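Local coordinates for protein cGAS/DncV-like nucleotidyltransferase in E. coli homolog (Elizabethkingia meningoseptica ATCC 13253 = NBRC 12535, PDB 6E0O) that synthesises cyclic dinucleotide second messengers from nucleoside triphosphates, probably with magnesium as cofactor, as the signalling enzyme of a CBASS antiphage defence system, at residues S49-D61 and V193-D205. Numbering follows the deposited sequence. Where two conformers were deposited one is given.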
loop_
_atom_site.group_PDB
_atom_site.type_symbol
_atom_site.label_atom_id
_atom_site.label_comp_id
_atom_site.label_asym_id
_atom_site.label_seq_id
_atom_site.Cartn_x
_atom_site.Cartn_y
_atom_site.Cartn_z
ATOM N N SER A 49 -0.338 1.860 -3.800
ATOM C CA SER A 49 0.450 3.070 -3.988
ATOM C C SER A 49 -0.191 4.055 -4.957
ATOM O O SER A 49 -0.010 5.266 -4.799
ATOM C CB SER A 49 1.848 2.700 -4.478
ATOM O OG SER A 49 1.765 2.059 -5.742
ATOM N N TYR A 50 -0.912 3.583 -5.973
ATOM C CA TYR A 50 -1.601 4.527 -6.845
ATOM C C TYR A 50 -2.767 5.186 -6.118
ATOM O O TYR A 50 -3.042 6.369 -6.333
ATOM C CB TYR A 50 -2.070 3.845 -8.124
ATOM C CG TYR A 50 -0.996 3.687 -9.178
ATOM C CD1 TYR A 50 -0.198 2.556 -9.218
ATOM C CD2 TYR A 50 -0.795 4.660 -10.141
ATOM C CE1 TYR A 50 0.770 2.395 -10.193
ATOM C CE2 TYR A 50 0.161 4.508 -11.125
ATOM C CZ TYR A 50 0.949 3.382 -11.141
ATOM O OH TYR A 50 1.901 3.246 -12.123
ATOM N N ARG A 51 -3.462 4.435 -5.261
ATOM C CA ARG A 51 -4.565 5.010 -4.498
ATOM C C ARG A 51 -4.057 6.033 -3.485
ATOM O O ARG A 51 -4.626 7.121 -3.338
ATOM C CB ARG A 51 -5.331 3.902 -3.775
ATOM C CG ARG A 51 -6.484 4.406 -2.920
ATOM C CD ARG A 51 -7.636 4.892 -3.760
ATOM N NE ARG A 51 -8.682 5.524 -2.959
ATOM C CZ ARG A 51 -9.647 4.868 -2.318
ATOM N NH1 ARG A 51 -9.709 3.542 -2.356
ATOM N NH2 ARG A 51 -10.546 5.539 -1.618
ATOM N N ASN A 52 -3.001 5.691 -2.767
ATOM C CA ASN A 52 -2.488 6.529 -1.695
ATOM C C ASN A 52 -1.439 7.522 -2.170
ATOM O O ASN A 52 -0.957 8.327 -1.361
ATOM C CB ASN A 52 -1.921 5.640 -0.593
ATOM C CG ASN A 52 -2.931 4.624 -0.107
ATOM O OD1 ASN A 52 -4.080 4.962 0.151
ATOM N ND2 ASN A 52 -2.506 3.374 0.017
ATOM N N ASN A 53 -1.094 7.485 -3.453
ATOM C CA ASN A 53 -0.133 8.397 -4.068
ATOM C C ASN A 53 1.255 8.298 -3.434
ATOM O O ASN A 53 1.885 9.305 -3.113
ATOM C CB ASN A 53 -0.632 9.839 -4.080
ATOM C CG ASN A 53 0.052 10.670 -5.143
ATOM O OD1 ASN A 53 0.451 10.154 -6.193
ATOM N ND2 ASN A 53 0.195 11.961 -4.884
ATOM N N THR A 54 1.749 7.072 -3.296
ATOM C CA THR A 54 3.055 6.825 -2.699
ATOM C C THR A 54 4.014 6.096 -3.641
ATOM O O THR A 54 4.968 5.479 -3.172
ATOM C CB THR A 54 2.884 6.041 -1.399
ATOM O OG1 THR A 54 2.203 4.817 -1.691
ATOM C CG2 THR A 54 2.094 6.839 -0.378
ATOM N N ASN A 55 3.819 6.193 -4.953
ATOM C CA ASN A 55 4.710 5.523 -5.895
ATOM C C ASN A 55 6.031 6.266 -6.028
ATOM O O ASN A 55 6.053 7.489 -6.161
ATOM C CB ASN A 55 4.090 5.524 -7.289
ATOM C CG ASN A 55 3.130 4.407 -7.505
ATOM O OD1 ASN A 55 3.427 3.247 -7.222
ATOM N ND2 ASN A 55 1.955 4.744 -8.012
ATOM N N VAL A 56 7.135 5.518 -6.050
ATOM C CA VAL A 56 8.451 6.135 -6.196
ATOM C C VAL A 56 9.257 5.482 -7.310
ATOM O O VAL A 56 10.461 5.726 -7.447
ATOM C CB VAL A 56 9.236 6.122 -4.871
ATOM C CG1 VAL A 56 8.449 6.832 -3.787
ATOM C CG2 VAL A 56 9.556 4.694 -4.442
ATOM N N ARG A 57 8.607 4.667 -8.126
ATOM C CA ARG A 57 9.281 4.001 -9.227
ATOM C C ARG A 57 8.517 4.245 -10.515
ATOM O O ARG A 57 7.287 4.335 -10.523
ATOM C CB ARG A 57 9.434 2.502 -8.961
ATOM C CG ARG A 57 10.370 2.228 -7.793
ATOM C CD ARG A 57 10.834 0.791 -7.750
ATOM N NE ARG A 57 12.294 0.692 -7.770
ATOM C CZ ARG A 57 12.977 -0.409 -7.474
ATOM N NH1 ARG A 57 12.332 -1.511 -7.120
ATOM N NH2 ARG A 57 14.302 -0.406 -7.524
ATOM N N GLN A 58 9.263 4.369 -11.605
ATOM C CA GLN A 58 8.638 4.562 -12.903
ATOM C C GLN A 58 7.869 3.310 -13.297
ATOM O O GLN A 58 8.287 2.184 -13.009
ATOM C CB GLN A 58 9.698 4.848 -13.965
ATOM C CG GLN A 58 10.396 6.185 -13.820
ATOM C CD GLN A 58 11.141 6.579 -15.083
ATOM O OE1 GLN A 58 11.675 5.728 -15.797
ATOM N NE2 GLN A 58 11.167 7.874 -15.374
ATOM N N ASN A 59 6.731 3.513 -13.954
ATOM C CA ASN A 59 5.970 2.414 -14.540
ATOM C C ASN A 59 5.542 1.397 -13.486
ATOM O O ASN A 59 5.548 0.191 -13.735
ATOM C CB ASN A 59 6.767 1.740 -15.663
ATOM C CG ASN A 59 5.882 1.173 -16.744
ATOM O OD1 ASN A 59 5.105 1.901 -17.361
ATOM N ND2 ASN A 59 6.001 -0.129 -16.991
ATOM N N SER A 60 5.155 1.880 -12.307
ATOM C CA SER A 60 4.823 0.989 -11.204
ATOM C C SER A 60 3.547 0.196 -11.483
ATOM O O SER A 60 2.625 0.675 -12.148
ATOM C CB SER A 60 4.616 1.798 -9.919
ATOM O OG SER A 60 5.801 2.427 -9.471
ATOM N N ASP A 61 3.473 -1.001 -10.902
ATOM C CA ASP A 61 2.264 -1.811 -10.988
ATOM C C ASP A 61 1.134 -1.184 -10.174
ATOM O O ASP A 61 1.355 -0.593 -9.111
ATOM C CB ASP A 61 2.513 -3.213 -10.418
ATOM C CG ASP A 61 3.620 -3.977 -11.133
ATOM O OD1 ASP A 61 4.151 -3.500 -12.158
ATOM O OD2 ASP A 61 3.971 -5.074 -10.640
ATOM N N VAL A 193 7.121 9.191 3.675
ATOM C CA VAL A 193 6.898 7.810 3.250
ATOM C C VAL A 193 7.635 7.546 1.947
ATOM O O VAL A 193 8.321 6.527 1.790
ATOM C CB VAL A 193 5.394 7.523 3.104
ATOM C CG1 VAL A 193 5.161 6.202 2.363
ATOM C CG2 VAL A 193 4.706 7.503 4.454
ATOM N N ARG A 194 7.485 8.452 0.977
ATOM C CA ARG A 194 8.135 8.252 -0.313
ATOM C C ARG A 194 9.652 8.205 -0.171
ATOM O O ARG A 194 10.310 7.360 -0.786
ATOM C CB ARG A 194 7.685 9.318 -1.305
ATOM C CG ARG A 194 6.214 9.195 -1.651
ATOM C CD ARG A 194 5.826 10.230 -2.719
ATOM N NE ARG A 194 4.414 10.577 -2.640
ATOM C CZ ARG A 194 3.936 11.784 -2.348
ATOM N NH1 ARG A 194 4.748 12.812 -2.118
ATOM N NH2 ARG A 194 2.629 11.968 -2.297
ATOM N N ILE A 195 10.235 9.105 0.625
ATOM C CA ILE A 195 11.685 9.067 0.820
ATOM C C ILE A 195 12.110 7.714 1.375
ATOM O O ILE A 195 13.084 7.112 0.919
ATOM C CB ILE A 195 12.151 10.213 1.735
ATOM C CG1 ILE A 195 12.031 11.558 1.035
ATOM C CG2 ILE A 195 13.591 9.968 2.186
ATOM C CD1 ILE A 195 12.143 12.742 1.980
ATOM N N LEU A 196 11.403 7.232 2.393
ATOM C CA LEU A 196 11.774 5.963 3.004
ATOM C C LEU A 196 11.556 4.786 2.058
ATOM O O LEU A 196 12.301 3.808 2.128
ATOM C CB LEU A 196 11.041 5.780 4.333
ATOM C CG LEU A 196 11.524 6.740 5.429
ATOM C CD1 LEU A 196 10.624 6.612 6.655
ATOM C CD2 LEU A 196 12.959 6.497 5.834
ATOM N N LYS A 197 10.555 4.859 1.174
ATOM C CA LYS A 197 10.411 3.832 0.142
ATOM C C LYS A 197 11.587 3.860 -0.829
ATOM O O LYS A 197 12.080 2.807 -1.250
ATOM C CB LYS A 197 9.075 3.993 -0.592
ATOM C CG LYS A 197 7.861 3.609 0.259
ATOM C CD LYS A 197 6.541 3.790 -0.479
ATOM C CE LYS A 197 6.380 2.826 -1.632
ATOM N NZ LYS A 197 4.985 2.854 -2.164
ATOM N N VAL A 198 12.048 5.053 -1.208
ATOM C CA VAL A 198 13.234 5.150 -2.057
ATOM C C VAL A 198 14.431 4.507 -1.369
ATOM O O VAL A 198 15.175 3.727 -1.974
ATOM C CB VAL A 198 13.520 6.616 -2.410
ATOM C CG1 VAL A 198 14.928 6.767 -2.993
ATOM C CG2 VAL A 198 12.482 7.146 -3.374
ATOM N N VAL A 199 14.642 4.830 -0.091
ATOM C CA VAL A 199 15.768 4.250 0.634
ATOM C C VAL A 199 15.617 2.733 0.729
ATOM O O VAL A 199 16.594 1.989 0.583
ATOM C CB VAL A 199 15.924 4.921 2.011
ATOM C CG1 VAL A 199 17.009 4.232 2.811
ATOM C CG2 VAL A 199 16.236 6.405 1.845
ATOM N N ASN A 200 14.398 2.258 0.988
ATOM C CA ASN A 200 14.144 0.818 1.014
ATOM C C ASN A 200 14.587 0.155 -0.289
ATOM O O ASN A 200 15.316 -0.847 -0.275
ATOM C CB ASN A 200 12.657 0.573 1.283
ATOM C CG ASN A 200 12.324 -0.879 1.518
ATOM O OD1 ASN A 200 13.102 -1.629 2.098
ATOM N ND2 ASN A 200 11.151 -1.283 1.066
ATOM N N TYR A 201 14.157 0.684 -1.440
ATOM C CA TYR A 201 14.534 0.074 -2.711
ATOM C C TYR A 201 16.046 0.106 -2.917
ATOM O O TYR A 201 16.635 -0.845 -3.446
ATOM C CB TYR A 201 13.829 0.783 -3.865
ATOM C CG TYR A 201 12.342 0.507 -3.938
ATOM C CD1 TYR A 201 11.839 -0.787 -3.815
ATOM C CD2 TYR A 201 11.439 1.539 -4.128
ATOM C CE1 TYR A 201 10.482 -1.036 -3.878
ATOM C CE2 TYR A 201 10.082 1.302 -4.196
ATOM C CZ TYR A 201 9.607 0.015 -4.068
ATOM O OH TYR A 201 8.251 -0.215 -4.133
ATOM N N ARG A 202 16.693 1.205 -2.512
ATOM C CA ARG A 202 18.146 1.295 -2.647
ATOM C C ARG A 202 18.848 0.265 -1.775
ATOM O O ARG A 202 19.800 -0.389 -2.220
ATOM C CB ARG A 202 18.622 2.704 -2.303
ATOM C CG ARG A 202 18.291 3.711 -3.378
ATOM C CD ARG A 202 18.458 5.144 -2.895
ATOM N NE ARG A 202 18.439 6.065 -4.021
ATOM C CZ ARG A 202 19.505 6.697 -4.508
ATOM N NH1 ARG A 202 20.702 6.550 -3.956
ATOM N NH2 ARG A 202 19.363 7.506 -5.542
ATOM N N LEU A 203 18.391 0.107 -0.531
ATOM C CA LEU A 203 18.985 -0.877 0.362
ATOM C C LEU A 203 18.763 -2.291 -0.155
ATOM O O LEU A 203 19.652 -3.142 -0.050
ATOM C CB LEU A 203 18.408 -0.715 1.763
ATOM C CG LEU A 203 18.786 0.567 2.503
ATOM C CD1 LEU A 203 17.930 0.703 3.748
ATOM C CD2 LEU A 203 20.262 0.566 2.862
ATOM N N ILE A 204 17.589 -2.562 -0.729
ATOM C CA ILE A 204 17.338 -3.874 -1.325
ATOM C C ILE A 204 18.272 -4.095 -2.511
ATOM O O ILE A 204 18.901 -5.148 -2.642
ATOM C CB ILE A 204 15.859 -4.002 -1.739
ATOM C CG1 ILE A 204 14.952 -3.975 -0.508
ATOM C CG2 ILE A 204 15.626 -5.286 -2.554
ATOM C CD1 ILE A 204 13.488 -3.783 -0.845
ATOM N N ASP A 205 18.369 -3.100 -3.396
ATOM C CA ASP A 205 19.212 -3.236 -4.581
ATOM C C ASP A 205 20.671 -3.452 -4.203
ATOM O O ASP A 205 21.397 -4.189 -4.883
ATOM C CB ASP A 205 19.079 -1.994 -5.465
ATOM C CG ASP A 205 17.749 -1.924 -6.178
ATOM O OD1 ASP A 205 16.990 -2.913 -6.123
ATOM O OD2 ASP A 205 17.457 -0.875 -6.791
HETATM O O HOH W 1 6.711 2.689 -5.205
#
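Arg194 reaches from the helix to the backbone of Asn53, its NE and NH2 each donating to Asn53 O at 2.9 Å, with the acceptor lying in the guanidinium plane. An arginine suits this place because its side edge can grip one carbonyl with two N-H groups, while NH1 bonds Ser12 O. One helical turn on, Lys197 NZ donates to Thr54 O at 2.8 Å, coming from above the carbonyl plane; the bend at chi3 (67°) turns its amine there. On this long, flexible chain NZ also bonds Ser216 OG and the bound nucleotide, consistent with a role in substrate binding.

Val56, branched and apolar, wedges between Arg194, Val198 and Tyr201, its CG2 meeting the ring edge 3.4 Å from Tyr201 CE2 in the conformer given. The flat ring also offers a face to the planar guanidinium of Arg57, which stacks on it, planes 11° apart, with CD making a CH-pi contact. Arg57 NH2 goes on to a salt bridge with the acidic Asp205 OD2 (3.3 Å).

Within the loop Ser49 OG donates to Asn55 OD1, and Ser60 OG to Arg57 O across a type II turn. The contact joins the loop between helix 48-52 and strand 62-68, beside the magnesium site, to helix 188-205, which also packs against helices 5-11, 216-224 and 275-289.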